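Local coordinates for Exo beta-1,2-glucooligosaccharide sophorohydrolase (non-reducing end) (PDB 5Z06), which hydrolyses linear beta-1,2-glucan and beta-1,2-glucooligosaccharides as an exo-type enzyme, releasing sophorose from the non-reducing end, at residues T466-T469 and Y470-I474; P691-Q694 and K695-K699. All coordinates share one frame; numbering follows the deposited sequence.

Overall arrangement
Both contacts are turns of single helices: contact 1 lies on helix 467-475, in the glucoamylase-like part of the chain, and contact 2 on helix 691-702, the last helix of the modelled chain. In sequence contact 1 closes long before contact 2 opens, yet their centres are about 11 Å apart and the two helices touch. Met471 SD of contact 1 packs on Ile697 CD1 of contact 2 at 3.9 Å, and Ile474 CG2 lies against Gly696 O. The C-terminal helix thus covers part of the buried helix 467-475; the contact centres lie about 25 and 34 Å from the chain's centre, on the same side of it. Contact 1 is wholly buried; contact 2 also has an exposed face.

Contact 1 (T466-T469 and Y470-I474); sequences TMIT and YMLAI
Met467 extends its first two torsions, with CG anti to the backbone N (chi1 175°), while Met471 swings CG to the other side, anti to its carbonyl carbon, and bends again further out. The two side chains run side by side and point the same way, one helical turn apart, with Met471 CE touching Met467 CG at 3.8 Å. Nearer the backbone, Met471 CG rests against Met467 O, the acceptor of the hydrogen bond from Met471 N (2.8 Å).

Ile468 and Leu472 repeat this side-by-side packing one residue on: Leu472 CD1 meets Ile468 CG1 at 3.7 Å. Across the same turn Leu472 N bonds to Ile468 O at 2.7 Å. Ile468 also crosses Met471 at about a right angle, its CD1 set towards Met471 CB. Ala473 N bonds to Thr469 O at 3.0 Å. These are i to i+4 bonds of an alpha-helix whose first turn is less regular, since Tyr470 N holds Thr466 O only weakly, at 3.5 Å. Thr466 O, that weak acceptor, also sits at the edge of the Tyr470 ring, near its plane. Thr466 occupies the N-cap position without a side-chain capping bond; its OG1 pairs instead with Asn464 OD1. The phenol OH is anchored beyond the helix, by hydrogen bonds with Leu460 O and Leu444 N, and Thr469 OG1 pairs with Ser396 OG.

The turn belongs to the helical glucoamylase-like region, probably an (alpha/alpha)6 barrel as in its six-hairpin relatives. Every touching residue is buried, and three helices surround it: Ile468 lies on Phe397 and Gln400 of helix 392-408, Met467 on Tyr486 and Trp490 of helix 485-490, and Met471 on both Tyr486 and Ile700 of helix 691-702, which Ile474 also meets.

Contact 2 (P691-Q694 and K695-K699); sequences PDVQ and KGIQK
Lys695 begins the second segment by folding back over the turn before it: the chain bends at chi2 (68°), laying CD 3.6 Å from Pro691 O, and NZ ends near Pro691 CB. The same carbonyl receives the backbone N of Lys695 at 3.0 Å in a nearly straight bond (172°). The ammonium group lies 6.1 Å, Lys695 NZ to Asp692 OD1, from the carboxylate of Asp692, too far for a salt bridge; any attraction would probably be a mild one through space. Asp692 has a firmer partner in Trp427, whose NE1 bonds to OD2.

Gly696 is buried, and its N bonds to Asp692 O. Pro691 stands in the first turn of this alpha-helix, the last in the modelled chain, and its carbonyl takes part in the run of i to i+4 bonds that Gly696 continues.

Ile697 turns inward. Its CG1, anti to the carbonyl carbon, comes to 3.2 Å from Val693 O, the carbonyl that also takes Ile697 N; the same CG1 also lies 4.4 Å from Val693 CG1. Together these two side chains make the apolar side of the turn: both rest on Met475 of helix 467-475, and Val693 also meets Phe687 and Met688 of helix 682-688.

Gln698 belongs to the exposed side. Gln698 N bonds to Gln694 O at 3.0 Å, and its CG lies 3.4 Å from Gln694 O. The Gln694 side chain is extended beyond CG and gives NE2 to Met688 O, tying the exposed side of the helix back to the end of helix 682-688.

Contact 1 (T466-T469 and Y470-I474)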
ATOM      1  N   THR A 466     -11.498  15.654   5.363  1.00 27.67           N
ATOM      2  CA  THR A 466     -12.625  15.893   4.500  1.00 27.35           C
ATOM      3  C   THR A 466     -12.874  17.357   4.181  1.00 27.93           C
ATOM      4  O   THR A 466     -13.956  17.680   3.699  1.00 29.21           O
ATOM      5  CB  THR A 466     -13.916  15.280   5.090  1.00 28.58           C
ATOM      6  OG1 THR A 466     -14.423  16.098   6.143  1.00 28.77           O
ATOM      7  CG2 THR A 466     -13.657  13.859   5.600  1.00 29.27           C
ATOM      8  N   MET A 467     -11.905  18.255   4.401  1.00 28.24           N
ATOM      9  CA  MET A 467     -12.151  19.677   4.078  1.00 29.23           C
ATOM     10  C   MET A 467     -12.562  19.885   2.608  1.00 29.00           C
ATOM     11  O   MET A 467     -13.444  20.705   2.319  1.00 28.83           O
ATOM     12  CB  MET A 467     -10.944  20.558   4.367  1.00 30.00           C
ATOM     13  CG  MET A 467     -11.150  22.011   3.926  1.00 29.23           C
ATOM     14  SD  MET A 467      -9.808  23.128   4.338  1.00 29.91           S
ATOM     15  CE  MET A 467      -9.888  23.174   6.117  1.00 28.64           C
ATOM     16  N   ILE A 468     -11.916  19.151   1.709  1.00 26.51           N
ATOM     17  CA  ILE A 468     -12.122  19.323   0.277  1.00 28.06           C
ATOM     18  C   ILE A 468     -13.508  18.847  -0.133  1.00 27.81           C
ATOM     19  O   ILE A 468     -14.031  19.284  -1.144  1.00 25.74           O
ATOM     20  CB  ILE A 468     -11.045  18.577  -0.562  1.00 28.79           C
ATOM     21  CG1 ILE A 468     -11.018  19.065  -2.007  1.00 29.31           C
ATOM     22  CG2 ILE A 468     -11.240  17.056  -0.547  1.00 28.74           C
ATOM     23  CD1 ILE A 468     -10.351  20.394  -2.182  1.00 30.51           C
ATOM     24  N   THR A 469     -14.076  17.923   0.649  1.00 29.10           N
ATOM     25  CA  THR A 469     -15.461  17.488   0.475  1.00 28.18           C
ATOM     26  C   THR A 469     -16.428  18.665   0.657  1.00 29.39           C
ATOM     27  O   THR A 469     -17.361  18.870  -0.144  1.00 30.99           O
ATOM     28  CB  THR A 469     -15.808  16.351   1.446  1.00 28.36           C
ATOM     29  OG1 THR A 469     -14.716  15.415   1.514  1.00 26.04           O
ATOM     30  CG2 THR A 469     -17.064  15.651   0.995  1.00 28.24           C
ATOM     31  N   TYR A 470     -16.190  19.456   1.686  1.00 28.47           N
ATOM     32  CA  TYR A 470     -16.970  20.679   1.877  1.00 30.59           C
ATOM     33  C   TYR A 470     -16.617  21.723   0.850  1.00 29.07           C
ATOM     34  O   TYR A 470     -17.486  22.382   0.320  1.00 29.33           O
ATOM     35  CB  TYR A 470     -16.805  21.241   3.280  1.00 30.35           C
ATOM     36  CG  TYR A 470     -17.657  20.521   4.273  1.00 29.75           C
ATOM     37  CD1 TYR A 470     -17.187  19.395   4.933  1.00 28.28           C
ATOM     38  CD2 TYR A 470     -18.957  20.955   4.536  1.00 30.21           C
ATOM     39  CE1 TYR A 470     -17.970  18.751   5.854  1.00 29.14           C
ATOM     40  CE2 TYR A 470     -19.754  20.299   5.445  1.00 28.36           C
ATOM     41  CZ  TYR A 470     -19.259  19.200   6.096  1.00 29.76           C
ATOM     42  OH  TYR A 470     -20.067  18.555   6.994  1.00 29.89           O
ATOM     43  N   MET A 471     -15.338  21.848   0.554  1.00 30.19           N
ATOM     44  CA  MET A 471     -14.904  22.818  -0.427  1.00 30.91           C
ATOM     45  C   MET A 471     -15.620  22.547  -1.728  1.00 29.29           C
ATOM     46  O   MET A 471     -16.272  23.438  -2.259  1.00 29.76           O
ATOM     47  CB  MET A 471     -13.409  22.754  -0.649  1.00 32.92           C
ATOM     48  CG  MET A 471     -12.610  23.235   0.534  1.00 36.32           C
ATOM     49  SD  MET A 471     -12.591  25.026   0.628  1.00 40.97           S
ATOM     50  CE  MET A 471     -12.627  25.131   2.400  1.00 42.93           C
ATOM     51  N   LEU A 472     -15.526  21.314  -2.211  1.00 26.22           N
ATOM     52  CA  LEU A 472     -16.074  20.995  -3.518  1.00 27.05           C
ATOM     53  C   LEU A 472     -17.573  21.056  -3.517  1.00 26.72           C
ATOM     54  O   LEU A 472     -18.158  21.530  -4.488  1.00 29.10           O
ATOM     55  CB  LEU A 472     -15.564  19.666  -4.050  1.00 26.03           C
ATOM     56  CG  LEU A 472     -14.089  19.752  -4.465  1.00 27.07           C
ATOM     57  CD1 LEU A 472     -13.510  18.360  -4.702  1.00 27.98           C
ATOM     58  CD2 LEU A 472     -13.913  20.568  -5.730  1.00 27.57           C
ATOM     59  N   ALA A 473     -18.186  20.621  -2.420  1.00 24.72           N
ATOM     60  CA  ALA A 473     -19.621  20.740  -2.256  1.00 24.98           C
ATOM     61  C   ALA A 473     -20.094  22.169  -2.433  1.00 25.52           C
ATOM     62  O   ALA A 473     -21.087  22.393  -3.071  1.00 27.66           O
ATOM     63  CB  ALA A 473     -20.067  20.195  -0.910  1.00 24.52           C
ATOM     64  N   ILE A 474     -19.352  23.111  -1.869  1.00 26.61           N
ATOM     65  CA  ILE A 474     -19.636  24.534  -1.934  1.00 26.32           C
ATOM     66  C   ILE A 474     -19.266  25.136  -3.314  1.00 28.85           C
ATOM     67  O   ILE A 474     -19.832  26.155  -3.748  1.00 27.98           O
ATOM     68  CB  ILE A 474     -18.856  25.241  -0.786  1.00 26.16           C
ATOM     69  CG1 ILE A 474     -19.393  24.780   0.581  1.00 25.92           C
ATOM     70  CG2 ILE A 474     -18.939  26.768  -0.864  1.00 25.19           C
ATOM     71  CD1 ILE A 474     -18.460  25.063   1.745  1.00 26.57           C
TER

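Contact 2 (P691-Q694 and K695-K699)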
ATOM      1  N   PRO A 691     -12.545  27.988 -12.181  1.00 31.59           N
ATOM      2  CA  PRO A 691     -13.482  29.037 -11.821  1.00 32.04           C
ATOM      3  C   PRO A 691     -14.373  28.682 -10.644  1.00 29.69           C
ATOM      4  O   PRO A 691     -14.534  29.497  -9.776  1.00 30.34           O
ATOM      5  CB  PRO A 691     -14.297  29.250 -13.095  1.00 31.57           C
ATOM      6  CG  PRO A 691     -13.423  28.788 -14.203  1.00 33.63           C
ATOM      7  CD  PRO A 691     -12.430  27.819 -13.640  1.00 32.34           C
ATOM      8  N   ASP A 692     -14.941  27.484 -10.623  1.00 29.48           N
ATOM      9  CA  ASP A 692     -15.771  27.058  -9.496  1.00 28.98           C
ATOM     10  C   ASP A 692     -15.035  27.013  -8.186  1.00 29.20           C
ATOM     11  O   ASP A 692     -15.640  27.295  -7.134  1.00 26.91           O
ATOM     12  CB  ASP A 692     -16.414  25.705  -9.750  1.00 30.49           C
ATOM     13  CG  ASP A 692     -17.321  25.722 -10.959  1.00 31.18           C
ATOM     14  OD1 ASP A 692     -17.741  26.810 -11.362  1.00 33.02           O
ATOM     15  OD2 ASP A 692     -17.562  24.655 -11.539  1.00 33.55           O
ATOM     16  N   VAL A 693     -13.746  26.658  -8.249  1.00 29.29           N
ATOM     17  CA  VAL A 693     -12.895  26.618  -7.068  1.00 30.09           C
ATOM     18  C   VAL A 693     -12.720  28.026  -6.535  1.00 29.25           C
ATOM     19  O   VAL A 693     -12.908  28.260  -5.358  1.00 28.19           O
ATOM     20  CB  VAL A 693     -11.522  25.943  -7.344  1.00 30.26           C
ATOM     21  CG1 VAL A 693     -10.569  26.095  -6.166  1.00 30.59           C
ATOM     22  CG2 VAL A 693     -11.729  24.460  -7.628  1.00 31.88           C
ATOM     23  N   GLN A 694     -12.366  28.958  -7.407  1.00 30.24           N
ATOM     24  CA  GLN A 694     -12.197  30.344  -6.989  1.00 33.02           C
ATOM     25  C   GLN A 694     -13.469  30.883  -6.354  1.00 34.04           C
ATOM     26  O   GLN A 694     -13.402  31.438  -5.257  1.00 34.39           O
ATOM     27  CB  GLN A 694     -11.724  31.216  -8.147  1.00 33.72           C
ATOM     28  CG  GLN A 694     -10.260  30.979  -8.471  1.00 35.63           C
ATOM     29  CD  GLN A 694      -9.813  31.610  -9.776  1.00 38.23           C
ATOM     30  OE1 GLN A 694     -10.554  32.351 -10.415  1.00 43.52           O
ATOM     31  NE2 GLN A 694      -8.594  31.315 -10.178  1.00 40.39           N
ATOM     32  N   LYS A 695     -14.617  30.680  -7.002  1.00 34.37           N
ATOM     33  CA  LYS A 695     -15.898  31.147  -6.446  1.00 37.66           C
ATOM     34  C   LYS A 695     -16.192  30.595  -5.056  1.00 36.03           C
ATOM     35  O   LYS A 695     -16.648  31.325  -4.190  1.00 34.70           O
ATOM     36  CB  LYS A 695     -17.099  30.856  -7.361  1.00 41.65           C
ATOM     37  CG  LYS A 695     -17.550  32.053  -8.188  1.00 51.72           C
ATOM     38  CD  LYS A 695     -16.493  32.430  -9.235  1.00 60.33           C
ATOM     39  CE  LYS A 695     -17.033  33.302 -10.372  1.00 66.13           C
ATOM     40  NZ  LYS A 695     -16.548  32.812 -11.700  1.00 65.53           N
ATOM     41  N   GLY A 696     -15.958  29.303  -4.860  1.00 35.30           N
ATOM     42  CA  GLY A 696     -16.275  28.658  -3.595  1.00 36.47           C
ATOM     43  C   GLY A 696     -15.407  29.186  -2.470  1.00 35.32           C
ATOM     44  O   GLY A 696     -15.903  29.432  -1.369  1.00 33.48           O
ATOM     45  N   ILE A 697     -14.123  29.376  -2.773  1.00 32.09           N
ATOM     46  CA  ILE A 697     -13.166  29.934  -1.823  1.00 36.57           C
ATOM     47  C   ILE A 697     -13.587  31.340  -1.431  1.00 36.47           C
ATOM     48  O   ILE A 697     -13.594  31.677  -0.236  1.00 33.97           O
ATOM     49  CB  ILE A 697     -11.742  29.986  -2.421  1.00 36.94           C
ATOM     50  CG1 ILE A 697     -11.178  28.564  -2.626  1.00 41.23           C
ATOM     51  CG2 ILE A 697     -10.790  30.830  -1.573  1.00 35.89           C
ATOM     52  CD1 ILE A 697     -10.752  27.840  -1.381  1.00 42.83           C
ATOM     53  N   GLN A 698     -13.903  32.159  -2.440  1.00 39.07           N
ATOM     54  CA  GLN A 698     -14.390  33.526  -2.199  1.00 43.14           C
ATOM     55  C   GLN A 698     -15.565  33.478  -1.242  1.00 37.91           C
ATOM     56  O   GLN A 698     -15.585  34.181  -0.235  1.00 38.77           O
ATOM     57  CB  GLN A 698     -14.859  34.215  -3.483  1.00 47.91           C
ATOM     58  CG  GLN A 698     -13.760  34.711  -4.403  1.00 57.41           C
ATOM     59  CD  GLN A 698     -14.306  35.263  -5.728  1.00 66.94           C
ATOM     60  OE1 GLN A 698     -15.523  35.486  -5.888  1.00 67.13           O
ATOM     61  NE2 GLN A 698     -13.405  35.477  -6.690  1.00 65.44           N
ATOM     62  N   LYS A 699     -16.534  32.634  -1.568  1.00 35.62           N
ATOM     63  CA  LYS A 699     -17.743  32.524  -0.769  1.00 35.34           C
ATOM     64  C   LYS A 699     -17.432  32.137   0.660  1.00 35.88           C
ATOM     65  O   LYS A 699     -18.038  32.672   1.578  1.00 38.72           O
ATOM     66  CB  LYS A 699     -18.718  31.509  -1.357  1.00 35.20           C
ATOM     67  CG  LYS A 699     -19.410  31.961  -2.619  1.00 34.14           C
ATOM     68  CD  LYS A 699     -20.309  30.846  -3.125  1.00 33.90           C
ATOM     69  CE  LYS A 699     -20.979  31.241  -4.418  1.00 32.59           C
ATOM     70  NZ  LYS A 699     -21.813  30.100  -4.850  1.00 34.17           N
TER